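PDB 3D8K: protein phosphatase 2C from Toxoplasma gondii, which probably acts as a manganese-dependent serine/threonine phosphatase of the PP2C family, hydrolysing phosphoserine and phosphothreonine in proteins. Local coordinates for residues 52-57 and 105-110; 91-96 and 228-233; 173-178 and 224-229. All coordinates share one frame; numbering follows the deposited sequence.

Contact 1: 52-57 and 105-110; sequences AMFDGF and SSALII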
loop_
_atom_site.group_PDB
_atom_site.type_symbol
_atom_site.label_atom_id
_atom_site.label_comp_id
_atom_site.label_asym_id
_atom_site.label_seq_id
_atom_site.Cartn_x
_atom_site.Cartn_y
_atom_site.Cartn_z
ATOM N N ALA C 52 11.610 -18.175 18.069
ATOM C CA ALA C 52 12.934 -18.689 18.351
ATOM C C ALA C 52 13.306 -18.623 19.817
ATOM O O ALA C 52 12.724 -17.876 20.595
ATOM C CB ALA C 52 13.956 -17.953 17.509
HETATM N N MSE C 53 14.301 -19.412 20.189
HETATM C CA MSE C 53 14.727 -19.452 21.579
HETATM C C MSE C 53 16.233 -19.661 21.682
HETATM O O MSE C 53 16.790 -20.598 21.103
HETATM C CB MSE C 53 13.987 -20.572 22.278
HETATM C CG MSE C 53 13.969 -20.418 23.742
HETATM SE SE MSE C 53 12.465 -21.440 24.380
HETATM C CE MSE C 53 11.276 -19.924 24.789
ATOM N N PHE C 54 16.894 -18.787 22.421
ATOM C CA PHE C 54 18.329 -18.888 22.567
ATOM C C PHE C 54 18.719 -18.987 24.032
ATOM O O PHE C 54 18.533 -18.059 24.802
ATOM C CB PHE C 54 18.967 -17.676 21.897
ATOM C CG PHE C 54 18.683 -17.597 20.429
ATOM C CD1 PHE C 54 19.357 -18.428 19.538
ATOM C CD2 PHE C 54 17.711 -16.728 19.935
ATOM C CE1 PHE C 54 19.070 -18.396 18.177
ATOM C CE2 PHE C 54 17.410 -16.685 18.582
ATOM C CZ PHE C 54 18.089 -17.516 17.699
ATOM N N ASP C 55 19.243 -20.136 24.420
ATOM C CA ASP C 55 19.663 -20.333 25.798
ATOM C C ASP C 55 21.188 -20.375 25.842
ATOM O O ASP C 55 21.809 -21.343 25.397
ATOM C CB ASP C 55 19.055 -21.632 26.348
ATOM C CG ASP C 55 19.410 -21.866 27.795
ATOM O OD1 ASP C 55 19.422 -20.876 28.562
ATOM O OD2 ASP C 55 19.668 -23.032 28.168
ATOM N N GLY C 56 21.784 -19.318 26.385
ATOM C CA GLY C 56 23.235 -19.233 26.436
ATOM C C GLY C 56 23.953 -19.742 27.672
ATOM O O GLY C 56 23.492 -19.546 28.797
ATOM N N PHE C 57 25.086 -20.414 27.478
ATOM C CA PHE C 57 25.831 -20.895 28.631
ATOM C C PHE C 57 26.886 -19.898 29.075
ATOM O O PHE C 57 27.769 -19.489 28.309
ATOM C CB PHE C 57 26.467 -22.267 28.402
ATOM C CG PHE C 57 26.856 -22.547 26.993
ATOM C CD1 PHE C 57 25.890 -22.868 26.040
ATOM C CD2 PHE C 57 28.199 -22.583 26.634
ATOM C CE1 PHE C 57 26.252 -23.234 24.751
ATOM C CE2 PHE C 57 28.578 -22.946 25.350
ATOM C CZ PHE C 57 27.603 -23.275 24.402
ATOM N N SER C 105 25.691 -20.620 23.564
ATOM C CA SER C 105 24.249 -20.576 23.282
ATOM C C SER C 105 23.631 -21.667 22.401
ATOM O O SER C 105 24.125 -21.977 21.310
ATOM C CB SER C 105 23.832 -19.201 22.741
ATOM O OG SER C 105 22.466 -19.230 22.385
ATOM N N SER C 106 22.531 -22.229 22.908
ATOM C CA SER C 106 21.779 -23.262 22.211
ATOM C C SER C 106 20.735 -22.519 21.424
ATOM O O SER C 106 20.540 -21.321 21.612
ATOM C CB SER C 106 21.053 -24.181 23.177
ATOM O OG SER C 106 19.917 -23.519 23.695
ATOM N N ALA C 107 20.051 -23.240 20.556
ATOM C CA ALA C 107 19.042 -22.632 19.735
ATOM C C ALA C 107 17.901 -23.577 19.428
ATOM O O ALA C 107 18.063 -24.799 19.373
ATOM C CB ALA C 107 19.659 -22.149 18.449
ATOM N N LEU C 108 16.738 -22.981 19.227
ATOM C CA LEU C 108 15.541 -23.715 18.883
ATOM C C LEU C 108 14.717 -22.752 18.045
ATOM O O LEU C 108 14.312 -21.685 18.519
ATOM C CB LEU C 108 14.779 -24.105 20.136
ATOM C CG LEU C 108 13.850 -25.304 19.961
ATOM C CD1 LEU C 108 12.940 -25.370 21.181
ATOM C CD2 LEU C 108 13.017 -25.188 18.691
ATOM N N ILE C 109 14.497 -23.110 16.789
ATOM C CA ILE C 109 13.725 -22.253 15.911
ATOM C C ILE C 109 12.495 -22.958 15.378
ATOM O O ILE C 109 12.569 -24.089 14.919
ATOM C CB ILE C 109 14.565 -21.770 14.732
ATOM C CG1 ILE C 109 15.863 -21.138 15.248
ATOM C CG2 ILE C 109 13.757 -20.789 13.913
ATOM C CD1 ILE C 109 16.703 -20.457 14.183
ATOM N N ILE C 110 11.358 -22.282 15.450
ATOM C CA ILE C 110 10.129 -22.859 14.962
ATOM C C ILE C 110 9.507 -22.039 13.841
ATOM O O ILE C 110 9.238 -20.859 14.002
ATOM C CB ILE C 110 9.104 -22.994 16.094
ATOM C CG1 ILE C 110 9.739 -23.699 17.289
ATOM C CG2 ILE C 110 7.924 -23.792 15.619
ATOM C CD1 ILE C 110 8.899 -23.648 18.539
#

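Contact 2: 91-96 and 228-233; sequences RMDGDL and RAFGSF. With SO4 (sulfate ion), chain H.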
loop_
_atom_site.group_PDB
_atom_site.type_symbol
_atom_site.label_atom_id
_atom_site.label_comp_id
_atom_site.label_asym_id
_atom_site.label_seq_id
_atom_site.Cartn_x
_atom_site.Cartn_y
_atom_site.Cartn_z
ATOM N N ARG C 91 26.138 -19.769 8.137
ATOM C CA ARG C 91 26.490 -18.364 8.065
ATOM C C ARG C 91 26.464 -17.715 9.434
ATOM O O ARG C 91 27.416 -17.054 9.829
ATOM C CB ARG C 91 25.526 -17.635 7.133
ATOM C CG ARG C 91 25.530 -18.212 5.749
ATOM C CD ARG C 91 24.705 -17.418 4.784
ATOM N NE ARG C 91 24.908 -17.935 3.439
ATOM C CZ ARG C 91 24.312 -17.460 2.352
ATOM N NH1 ARG C 91 23.464 -16.445 2.444
ATOM N NH2 ARG C 91 24.568 -18.007 1.171
HETATM N N MSE C 92 25.364 -17.902 10.155
HETATM C CA MSE C 92 25.232 -17.319 11.476
HETATM C C MSE C 92 26.402 -17.733 12.349
HETATM O O MSE C 92 27.139 -16.884 12.841
HETATM C CB MSE C 92 23.927 -17.763 12.131
HETATM C CG MSE C 92 22.679 -17.262 11.441
HETATM SE SE MSE C 92 21.086 -17.898 12.384
HETATM C CE MSE C 92 21.396 -16.763 13.964
ATOM N N ASP C 93 26.589 -19.037 12.526
ATOM C CA ASP C 93 27.675 -19.517 13.373
ATOM C C ASP C 93 28.984 -18.966 12.860
ATOM O O ASP C 93 29.905 -18.739 13.619
ATOM C CB ASP C 93 27.739 -21.047 13.393
ATOM C CG ASP C 93 28.622 -21.578 14.527
ATOM O OD1 ASP C 93 29.436 -22.495 14.281
ATOM O OD2 ASP C 93 28.496 -21.082 15.666
ATOM N N GLY C 94 29.056 -18.756 11.557
ATOM C CA GLY C 94 30.262 -18.206 10.977
ATOM C C GLY C 94 30.435 -16.753 11.376
ATOM O O GLY C 94 31.432 -16.383 11.982
ATOM N N ASP C 95 29.444 -15.930 11.061
ATOM C CA ASP C 95 29.512 -14.513 11.366
ATOM C C ASP C 95 29.604 -14.256 12.857
ATOM O O ASP C 95 30.163 -13.251 13.291
ATOM C CB ASP C 95 28.304 -13.792 10.759
ATOM C CG ASP C 95 28.199 -13.996 9.243
ATOM O OD1 ASP C 95 27.273 -13.430 8.621
ATOM O OD2 ASP C 95 29.042 -14.731 8.670
ATOM N N LEU C 96 29.075 -15.168 13.655
ATOM C CA LEU C 96 29.127 -14.989 15.102
ATOM C C LEU C 96 30.571 -15.137 15.602
ATOM O O LEU C 96 31.006 -14.423 16.505
ATOM C CB LEU C 96 28.185 -15.993 15.781
ATOM C CG LEU C 96 28.071 -16.042 17.304
ATOM C CD1 LEU C 96 29.235 -16.810 17.850
ATOM C CD2 LEU C 96 28.014 -14.644 17.892
ATOM N N ARG C 228 25.694 -29.692 20.919
ATOM C CA ARG C 228 25.432 -28.820 19.786
ATOM C C ARG C 228 25.105 -27.419 20.258
ATOM O O ARG C 228 24.314 -27.230 21.188
ATOM C CB ARG C 228 24.307 -29.387 18.931
ATOM C CG ARG C 228 24.741 -30.632 18.177
ATOM C CD ARG C 228 23.670 -31.109 17.245
ATOM N NE ARG C 228 24.112 -32.215 16.412
ATOM C CZ ARG C 228 23.347 -32.823 15.511
ATOM N NH1 ARG C 228 22.093 -32.437 15.330
ATOM N NH2 ARG C 228 23.843 -33.807 14.773
ATOM N N ALA C 229 25.745 -26.436 19.634
ATOM C CA ALA C 229 25.532 -25.053 20.022
ATOM C C ALA C 229 26.163 -24.072 19.038
ATOM O O ALA C 229 26.821 -24.489 18.086
ATOM C CB ALA C 229 26.088 -24.835 21.428
ATOM N N PHE C 230 25.959 -22.774 19.282
ATOM C CA PHE C 230 26.503 -21.713 18.431
ATOM C C PHE C 230 27.883 -21.172 18.819
ATOM O O PHE C 230 28.694 -20.891 17.942
ATOM C CB PHE C 230 25.527 -20.538 18.331
ATOM C CG PHE C 230 24.557 -20.655 17.196
ATOM C CD1 PHE C 230 23.197 -20.836 17.443
ATOM C CD2 PHE C 230 24.994 -20.568 15.877
ATOM C CE1 PHE C 230 22.294 -20.928 16.406
ATOM C CE2 PHE C 230 24.093 -20.660 14.827
ATOM C CZ PHE C 230 22.732 -20.840 15.096
ATOM N N GLY C 231 28.166 -21.000 20.102
ATOM C CA GLY C 231 29.490 -20.500 20.448
ATOM C C GLY C 231 30.581 -21.575 20.492
ATOM O O GLY C 231 30.869 -22.248 19.481
ATOM N N SER C 232 31.183 -21.716 21.676
ATOM C CA SER C 232 32.235 -22.690 21.954
ATOM C C SER C 232 33.107 -23.006 20.747
ATOM O O SER C 232 33.096 -24.130 20.254
ATOM C CB SER C 232 31.597 -23.976 22.487
ATOM O OG SER C 232 30.506 -23.673 23.338
ATOM N N PHE C 233 33.889 -22.034 20.285
ATOM C CA PHE C 233 34.709 -22.270 19.102
ATOM C C PHE C 233 35.935 -23.130 19.300
ATOM O O PHE C 233 36.471 -23.678 18.331
ATOM C CB PHE C 233 35.081 -20.948 18.453
ATOM C CG PHE C 233 33.918 -20.267 17.861
ATOM C CD1 PHE C 233 33.236 -19.296 18.572
ATOM C CD2 PHE C 233 33.412 -20.693 16.637
ATOM C CE1 PHE C 233 32.056 -18.761 18.074
ATOM C CE2 PHE C 233 32.231 -20.168 16.125
ATOM C CZ PHE C 233 31.550 -19.205 16.841
HETATM S S SO4 H . 21.885 -16.447 -1.083
HETATM O O1 SO4 H . 23.082 -17.144 -1.570
HETATM O O2 SO4 H . 20.736 -16.798 -1.921
HETATM O O3 SO4 H . 21.632 -16.846 0.306
HETATM O O4 SO4 H . 22.080 -14.994 -1.153
#

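Contact 3: 173-178 and 224-229; sequences LGNSRC and VPMTRA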
loop_
_atom_site.group_PDB
_atom_site.type_symbol
_atom_site.label_atom_id
_atom_site.label_comp_id
_atom_site.label_asym_id
_atom_site.label_seq_id
_atom_site.Cartn_x
_atom_site.Cartn_y
_atom_site.Cartn_z
ATOM N N LEU C 173 18.937 -27.115 17.996
ATOM C CA LEU C 173 20.383 -27.186 18.153
ATOM C C LEU C 173 20.703 -26.900 19.606
ATOM O O LEU C 173 20.896 -25.750 19.985
ATOM C CB LEU C 173 21.064 -26.133 17.271
ATOM C CG LEU C 173 22.590 -26.142 17.258
ATOM C CD1 LEU C 173 23.088 -27.324 16.430
ATOM C CD2 LEU C 173 23.090 -24.853 16.668
ATOM N N GLY C 174 20.754 -27.941 20.424
ATOM C CA GLY C 174 21.054 -27.731 21.827
ATOM C C GLY C 174 20.163 -28.560 22.721
ATOM O O GLY C 174 19.598 -29.566 22.294
ATOM N N ASN C 175 20.014 -28.125 23.964
ATOM C CA ASN C 175 19.210 -28.860 24.921
ATOM C C ASN C 175 17.802 -28.321 25.153
ATOM O O ASN C 175 17.150 -28.702 26.121
ATOM C CB ASN C 175 19.953 -28.945 26.255
ATOM C CG ASN C 175 20.343 -27.577 26.798
ATOM O OD1 ASN C 175 20.169 -26.549 26.136
ATOM N ND2 ASN C 175 20.882 -27.562 28.011
ATOM N N SER C 176 17.320 -27.440 24.287
ATOM C CA SER C 176 15.965 -26.932 24.471
ATOM C C SER C 176 14.996 -27.983 23.960
ATOM O O SER C 176 15.383 -28.879 23.202
ATOM C CB SER C 176 15.758 -25.612 23.727
ATOM O OG SER C 176 16.380 -24.542 24.419
ATOM N N ARG C 177 13.739 -27.883 24.384
ATOM C CA ARG C 177 12.730 -28.853 23.977
ATOM C C ARG C 177 11.501 -28.187 23.395
ATOM O O ARG C 177 11.137 -27.075 23.771
ATOM C CB ARG C 177 12.362 -29.743 25.163
ATOM C CG ARG C 177 13.594 -30.210 25.915
ATOM C CD ARG C 177 13.328 -31.343 26.876
ATOM N NE ARG C 177 13.435 -32.650 26.229
ATOM C CZ ARG C 177 13.772 -33.770 26.868
ATOM N NH1 ARG C 177 14.037 -33.737 28.169
ATOM N NH2 ARG C 177 13.843 -34.924 26.211
ATOM N N CYS C 178 10.868 -28.886 22.464
ATOM C CA CYS C 178 9.696 -28.373 21.777
ATOM C C CYS C 178 8.670 -29.494 21.610
ATOM O O CYS C 178 8.965 -30.515 20.996
ATOM C CB CYS C 178 10.140 -27.842 20.420
ATOM S SG CYS C 178 8.842 -27.147 19.433
ATOM N N VAL C 224 31.595 -27.580 27.868
ATOM C CA VAL C 224 30.267 -27.495 27.284
ATOM C C VAL C 224 29.160 -28.373 27.873
ATOM O O VAL C 224 29.313 -29.578 28.053
ATOM C CB VAL C 224 30.360 -27.744 25.789
ATOM C CG1 VAL C 224 29.202 -27.084 25.097
ATOM C CG2 VAL C 224 31.668 -27.180 25.261
ATOM N N PRO C 225 28.003 -27.764 28.160
ATOM C CA PRO C 225 26.848 -28.464 28.733
ATOM C C PRO C 225 26.050 -29.276 27.718
ATOM O O PRO C 225 25.196 -30.070 28.102
ATOM C CB PRO C 225 26.007 -27.333 29.323
ATOM C CG PRO C 225 26.983 -26.175 29.438
ATOM C CD PRO C 225 27.801 -26.309 28.210
HETATM N N MSE C 226 26.325 -29.079 26.432
HETATM C CA MSE C 226 25.613 -29.797 25.374
HETATM C C MSE C 226 26.534 -30.224 24.218
HETATM O O MSE C 226 27.714 -29.888 24.209
HETATM C CB MSE C 226 24.473 -28.921 24.860
HETATM C CG MSE C 226 24.935 -27.552 24.472
HETATM SE SE MSE C 226 23.438 -26.298 24.251
HETATM C CE MSE C 226 23.214 -25.968 26.187
ATOM N N THR C 227 26.007 -30.971 23.249
ATOM C CA THR C 227 26.841 -31.437 22.149
ATOM C C THR C 227 26.666 -30.595 20.885
ATOM O O THR C 227 27.396 -30.748 19.902
ATOM C CB THR C 227 26.551 -32.923 21.854
ATOM O OG1 THR C 227 25.172 -33.080 21.528
ATOM C CG2 THR C 227 26.860 -33.787 23.078
ATOM N N ARG C 228 25.694 -29.692 20.919
ATOM C CA ARG C 228 25.432 -28.820 19.786
ATOM C C ARG C 228 25.105 -27.419 20.258
ATOM O O ARG C 228 24.314 -27.230 21.188
ATOM C CB ARG C 228 24.307 -29.387 18.931
ATOM C CG ARG C 228 24.741 -30.632 18.177
ATOM C CD ARG C 228 23.670 -31.109 17.245
ATOM N NE ARG C 228 24.112 -32.215 16.412
ATOM C CZ ARG C 228 23.347 -32.823 15.511
ATOM N NH1 ARG C 228 22.093 -32.437 15.330
ATOM N NH2 ARG C 228 23.843 -33.807 14.773
ATOM N N ALA C 229 25.745 -26.436 19.634
ATOM C CA ALA C 229 25.532 -25.053 20.022
ATOM C C ALA C 229 26.163 -24.072 19.038
ATOM O O ALA C 229 26.821 -24.489 18.086
ATOM C CB ALA C 229 26.088 -24.835 21.428
#

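Contact 1: 52-57 and 105-110
M53, a selenomethionine, and L108 pair across two antiparallel strands of a central sheet in the PP2C beta-sandwich. M53 N donates to L108 O at 2.8 Å, and this bond lies in the carbonyl plane. The return bond from L108 N to M53 O is weak. The CB atoms of M53 and L108 meet at 4.2 Å on the face that also carries D55 and S106. A52, F54, A107 and I109 lie on the other face. There CE1 of the F54 ring is 3.8 Å from A107 CB. A52 CB is 4.3 Å from I109 CG1.

At the ends of the strands the straightest bond runs from S106 N to D55 O (2.7 Å, 174° at the hydrogen). Its donor sits well above the carbonyl plane. S106 OG makes a weak second bond to the same oxygen. CB of D55 lies 3.4 Å from S106 OG.

Further out, the strand of 52-57 also bonds to strand 35-41, and the strand of 105-110 to strand 165-173. Helix 61-74 packs L66 and A67 on F54, on the sheet side of A52, F54, A107 and I109. D55 CG is anti to the backbone N (chi1 -178°). Its carboxylate has N315 as a weak hydrogen-bond partner and K314 as a long, weak ionic partner.

D55 and G56 probably match the family Asp-Gly, which in relatives helps bind the metals. No metal is modelled at the ends of these two adjacent antiparallel strands, and K314 near D55 suggests an altered site. Beyond G56, the ring of F57 turns one face to the backbone N of S105. The hydroxyl of S105 bonds within its own segment, with OG 2.9 Å from S106 O.

Contact 2: 91-96 and 228-233
D93 has CG anti to its backbone N (chi1 -166°), which directs CG toward the loop 228-233, and F233 has CG beside its own N (chi1 -68°), with its ring on the helix. The contact joins helix 82-97, which packs outside a sheet of the PP2C sandwich, to the long loop before strand 253-259. The loop sequence from R228 to G231 probably matches the family Ser/Thr-Arg-Ala-Leu/Phe-Gly-Asp motif, with S232 in the Asp position.

F230 carries the largest share of the loop side. D93 CA lies at the edge of the F230 ring, in its plane. CD2 of F230 is 3.7 Å from CB of D93. M92, a selenomethionine, comes at the ring obliquely, its CB 4.0 Å from CE2 of F230. Its selenium lies 5.4 Å from the ring centroid of F230 in a Met-aromatic contact. The ring of F89 also meets F230, and L66 of helix 61-74 touches both F230 and M92.

L96, one turn further along the helix, puts CD1 at the edge of the F233 ring, near its plane (3.4 Å from CE1). D93 O also approaches that edge, 3.6 Å from CZ of F233. One face of this ring is covered by G231 O, which lies over its centre. The loop thus folds its own carbonyl onto the ring that meets the helix.

OD1 of D93 forms a salt bridge with K236 NZ, which probably balances its charge; the same NZ also bonds A229 O. At the far end of the helix segment, R91 turns to a sulfate ion, probably from the crystallisation liquor. R78 of the same chain and R156 of the second subunit bind the same ion. R91 NH1 reaches its O3 at 2.8 Å, and NH2 reaches O1 at 3.2 Å.

Contact 3: 173-178 and 224-229
G174 and R228 bring their backbones close, with CA atoms 5.0 Å apart, and G174 has the glycine-type backbone angles phi 137° and psi -157°. CA of G174 makes a C-H...O contact to R228 O at 3.4 Å. The selenium of M226, a selenomethionine, also packs on G174 CA (3.7 Å).

L173 lies against the start of the R228 side chain. Its CD1 touches CB of R228 at 3.5 Å and CD at 3.9 Å. The two side chains cross at about a right angle. The other methyl, CD2 of L173, lies 4.0 Å from C of A229. R228 then runs extended from CG to NE and leads away from L173. Its NE makes a long, weak ion pair with E200.

The residues 173-178 end strand 165-173 and begin strand 177-182. These strands belong to the two different sheets of the PP2C sandwich, and the turn between them carries the chain from one to the other. Its sequence G174-N175-S176-R177 probably matches the family Gly-Asp-Ser-Arg motif, with N175 in the Asp position. The loop of 224-229 lies against this turn. H193 holds both partners: its ND1 accepts from G174 N, and its backbone bonds to that of T227. T227 is also fixed by E200 and R203 of helix 198-206.

N175 and M226 cross at about a right angle. The terminal methyl of M226 faces the amide end of N175. M226 bends at chi3 (80°), which turns CE to OD1, CG and ND2 of N175. S106, on a neighbouring strand, also touches M226.

Contacts 1 and 3 are the closest pair, with centres 8 Å apart. Their strands are joined by A107 N to L173 O (2.7 Å, probable hydrogen bond), and CB of S106 packs on the selenium of M226. The centre of contact 2 is about 12 Å and 13 Å from the centres of contacts 1 and 3. It meets contact 1 through F230 N to S105 O (2.8 Å, probable hydrogen bond). Contacts 2 and 3 share R228 and A229, so one loop reaches both the helix and the inter-sheet turn. In relatives the metal site lies at the D55 end of contact 1; no metal is modelled here. The sulfate of contact 2 is remote from that end.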